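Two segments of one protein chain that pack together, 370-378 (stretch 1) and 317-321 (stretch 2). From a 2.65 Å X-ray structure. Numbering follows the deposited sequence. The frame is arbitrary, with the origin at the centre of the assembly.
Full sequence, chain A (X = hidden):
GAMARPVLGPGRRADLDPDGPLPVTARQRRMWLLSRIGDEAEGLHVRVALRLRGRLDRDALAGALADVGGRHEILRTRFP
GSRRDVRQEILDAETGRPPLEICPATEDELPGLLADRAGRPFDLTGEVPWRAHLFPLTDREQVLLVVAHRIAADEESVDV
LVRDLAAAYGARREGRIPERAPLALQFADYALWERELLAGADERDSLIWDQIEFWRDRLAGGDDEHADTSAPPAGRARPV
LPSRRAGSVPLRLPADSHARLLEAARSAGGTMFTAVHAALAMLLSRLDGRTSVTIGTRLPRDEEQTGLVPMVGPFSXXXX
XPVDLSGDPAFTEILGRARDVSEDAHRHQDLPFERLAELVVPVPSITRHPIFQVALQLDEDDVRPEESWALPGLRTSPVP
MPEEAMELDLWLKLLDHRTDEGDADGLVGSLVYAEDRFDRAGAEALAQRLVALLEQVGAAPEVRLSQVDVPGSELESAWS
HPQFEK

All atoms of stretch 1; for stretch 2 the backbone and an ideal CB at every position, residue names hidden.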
# COMPACT_ATOMS: atom_id res chain seq x y z
N PRO A 370 -18.54 -27.13 2.62
CA PRO A 370 -18.28 -28.08 3.71
C PRO A 370 -18.12 -27.39 5.06
O PRO A 370 -17.69 -26.24 5.16
CB PRO A 370 -16.96 -28.75 3.29
CG PRO A 370 -16.87 -28.52 1.81
CD PRO A 370 -17.51 -27.19 1.58
N ILE A 371 -18.51 -28.12 6.11
CA ILE A 371 -18.31 -27.77 7.51
C ILE A 371 -19.05 -26.49 7.90
O ILE A 371 -19.76 -26.47 8.91
CB ILE A 371 -16.81 -27.65 7.84
CG1 ILE A 371 -16.09 -28.96 7.49
CG2 ILE A 371 -16.61 -27.34 9.31
CD1 ILE A 371 -14.62 -28.97 7.84
N PHE A 372 -18.89 -25.42 7.12
CA PHE A 372 -19.62 -24.19 7.39
C PHE A 372 -20.15 -23.62 6.08
O PHE A 372 -19.57 -23.82 5.01
CB PHE A 372 -18.75 -23.15 8.12
CG PHE A 372 -17.48 -22.79 7.40
CD1 PHE A 372 -17.46 -21.79 6.44
CD2 PHE A 372 -16.30 -23.44 7.70
CE1 PHE A 372 -16.29 -21.46 5.78
CE2 PHE A 372 -15.12 -23.12 7.04
CZ PHE A 372 -15.12 -22.13 6.08
N GLN A 373 -21.27 -22.91 6.19
CA GLN A 373 -21.87 -22.21 5.07
C GLN A 373 -21.93 -20.71 5.28
O GLN A 373 -22.29 -19.98 4.35
CB GLN A 373 -23.28 -22.74 4.79
CG GLN A 373 -23.34 -24.22 4.46
CD GLN A 373 -23.12 -25.11 5.67
OE1 GLN A 373 -23.70 -24.89 6.73
NE2 GLN A 373 -22.25 -26.11 5.52
N VAL A 374 -21.59 -20.23 6.48
CA VAL A 374 -21.53 -18.82 6.80
C VAL A 374 -20.11 -18.50 7.22
O VAL A 374 -19.49 -19.26 7.98
CB VAL A 374 -22.54 -18.45 7.91
CG1 VAL A 374 -22.42 -16.98 8.29
CG2 VAL A 374 -23.95 -18.79 7.47
N ALA A 375 -19.58 -17.39 6.72
CA ALA A 375 -18.23 -16.96 7.06
C ALA A 375 -18.26 -15.50 7.50
O ALA A 375 -19.14 -14.73 7.10
CB ALA A 375 -17.26 -17.14 5.89
N LEU A 376 -17.30 -15.13 8.34
CA LEU A 376 -17.24 -13.80 8.93
C LEU A 376 -15.84 -13.23 8.76
O LEU A 376 -14.85 -13.89 9.10
CB LEU A 376 -17.62 -13.85 10.41
CG LEU A 376 -17.33 -12.59 11.24
CD1 LEU A 376 -18.07 -11.38 10.69
CD2 LEU A 376 -17.68 -12.83 12.70
N GLN A 377 -15.76 -12.01 8.24
CA GLN A 377 -14.52 -11.24 8.19
C GLN A 377 -14.73 -9.95 8.96
O GLN A 377 -15.67 -9.20 8.69
CB GLN A 377 -14.09 -10.93 6.75
CG GLN A 377 -14.12 -12.11 5.80
CD GLN A 377 -13.34 -13.32 6.31
OE1 GLN A 377 -13.80 -14.46 6.18
NE2 GLN A 377 -12.16 -13.07 6.87
N LEU A 378 -13.85 -9.69 9.92
CA LEU A 378 -13.85 -8.44 10.68
C LEU A 378 -12.47 -7.82 10.54
O LEU A 378 -11.49 -8.35 11.09
CB LEU A 378 -14.22 -8.69 12.15
CG LEU A 378 -14.49 -7.44 12.99
CD1 LEU A 378 -15.68 -7.67 13.91
CD2 LEU A 378 -13.26 -7.04 13.79
N UNK A 317 -6.30 -19.57 3.56
CA UNK A 317 -6.56 -20.58 4.57
C UNK A 317 -7.93 -20.32 5.18
O UNK A 317 -8.25 -19.17 5.52
CB UNK A 317 -5.47 -20.58 5.64
N UNK A 318 -8.73 -21.37 5.31
CA UNK A 318 -10.05 -21.28 5.90
C UNK A 318 -10.05 -21.97 7.25
O UNK A 318 -9.39 -23.00 7.43
CB UNK A 318 -11.11 -21.89 4.98
N UNK A 319 -10.78 -21.40 8.21
CA UNK A 319 -10.78 -21.88 9.58
C UNK A 319 -12.21 -22.03 10.06
O UNK A 319 -12.96 -21.05 10.13
CB UNK A 319 -10.00 -20.94 10.49
N UNK A 320 -12.60 -23.26 10.39
CA UNK A 320 -13.90 -23.51 11.00
C UNK A 320 -13.86 -23.10 12.47
O UNK A 320 -12.86 -23.30 13.16
CB UNK A 320 -14.29 -24.98 10.86
N UNK A 321 -14.96 -22.52 12.95
CA UNK A 321 -15.07 -22.04 14.33
C UNK A 321 -16.34 -22.59 14.97
O UNK A 321 -17.27 -21.84 15.29
CB UNK A 321 -15.07 -20.51 14.38

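Position 317 has extended backbone angles, -112/133, and its ideal CB has nothing of stretch 1 within 5.5 Å. With no partner here to set size or polarity, many side chains would serve. The deposited residue is Arg-317; its side chain makes no contact with stretch 1 and finds its hydrogen bonds elsewhere in the structure.

Position 318 is the first with a clear demand. CA-to-CB points toward stretch 1, and the ideal CB lies 4.2 Å from CZ of Phe-372. The methyl of Ala-375 and the end of the Gln-377 side chain lie farther from this CB than the phenyl tip does, too far for a small residue to reach. The opening is thus mostly apolar and deep, and a long aliphatic or an aromatic side chain would suit it; a small one would touch little more than the phenyl tip. The residue is Trp-318, with chi1 -76° (m) and chi2 90°, which carry the indole past the phenyl tip to Ala-375. Its CE3 packs 3.4 Å from Phe-372 CZ, at the edge of the phenyl ring, and its CZ3 lies 3.6 Å from Ala-375 CB, which sits at the edge of the indole. The two aromatic rings meet obliquely, their planes at 35° and the phenyl and six-membered ring centroids 5.7 Å apart. The same atom that meets Ala-375, Trp-318 CZ3, is 4.4 Å from Gln-377 OE1, a loose contact.

At position 319 CA-to-CB points away, as alternation along a strand leads one to expect, so stretch 1 hardly constrains the choice. Leu-319 is found; its side chain stays out of contact with stretch 1, while its backbone O approaches Phe-372 CE2 at 4.3 Å.

Position 320 is tighter. CA-to-CB points sideways, yet the ideal CB is already 3.6 Å from Ile-371 CG2 and 4.0 Å from Phe-372 CD2. Contact is therefore made at the first side-chain carbon, and a small apolar residue fits without needing to reach further; a larger one would have to steer its added atoms clear of these two neighbours. Ala-320 answers simply, its CB 3.7 Å from Ile-371 CG2 and 4.1 Å from Phe-372 CD2. Phe-372 thereby touches the side chains of both this residue and Trp-318.

Position 321 again has a sideways CA-to-CB and no atom of stretch 1 within 5.5 Å of its ideal CB, leaving the choice wide. The residue is Leu-321 (chi1 m, chi2 t). Its end comes nearer but makes no contact.

No hydrogen bond joins the stretches: the contact rests on apolar fit.

Stretch 2, residues 317-321: RWLAL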
# COMPACT_ATOMS: atom_id res chain seq x y z
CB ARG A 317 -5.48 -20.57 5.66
CG ARG A 317 -4.11 -21.04 5.20
CD ARG A 317 -3.07 -20.73 6.26
NE ARG A 317 -3.01 -19.29 6.52
CZ ARG A 317 -2.54 -18.76 7.64
NH1 ARG A 317 -2.11 -19.53 8.62
NH2 ARG A 317 -2.52 -17.44 7.79
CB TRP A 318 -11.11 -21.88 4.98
CG TRP A 318 -11.46 -20.98 3.83
CD1 TRP A 318 -10.86 -20.96 2.60
CD2 TRP A 318 -12.46 -19.96 3.81
NE1 TRP A 318 -11.44 -20.00 1.82
CE2 TRP A 318 -12.43 -19.37 2.54
CE3 TRP A 318 -13.39 -19.50 4.75
CZ2 TRP A 318 -13.29 -18.33 2.17
CZ3 TRP A 318 -14.24 -18.47 4.39
CH2 TRP A 318 -14.18 -17.90 3.11
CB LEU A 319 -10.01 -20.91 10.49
CG LEU A 319 -9.36 -21.52 11.73
CD1 LEU A 319 -8.34 -22.57 11.32
CD2 LEU A 319 -8.72 -20.44 12.58
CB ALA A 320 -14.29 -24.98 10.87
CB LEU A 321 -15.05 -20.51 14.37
CG LEU A 321 -13.91 -19.83 13.61
CD1 LEU A 321 -14.07 -18.32 13.64
CD2 LEU A 321 -12.56 -20.24 14.18
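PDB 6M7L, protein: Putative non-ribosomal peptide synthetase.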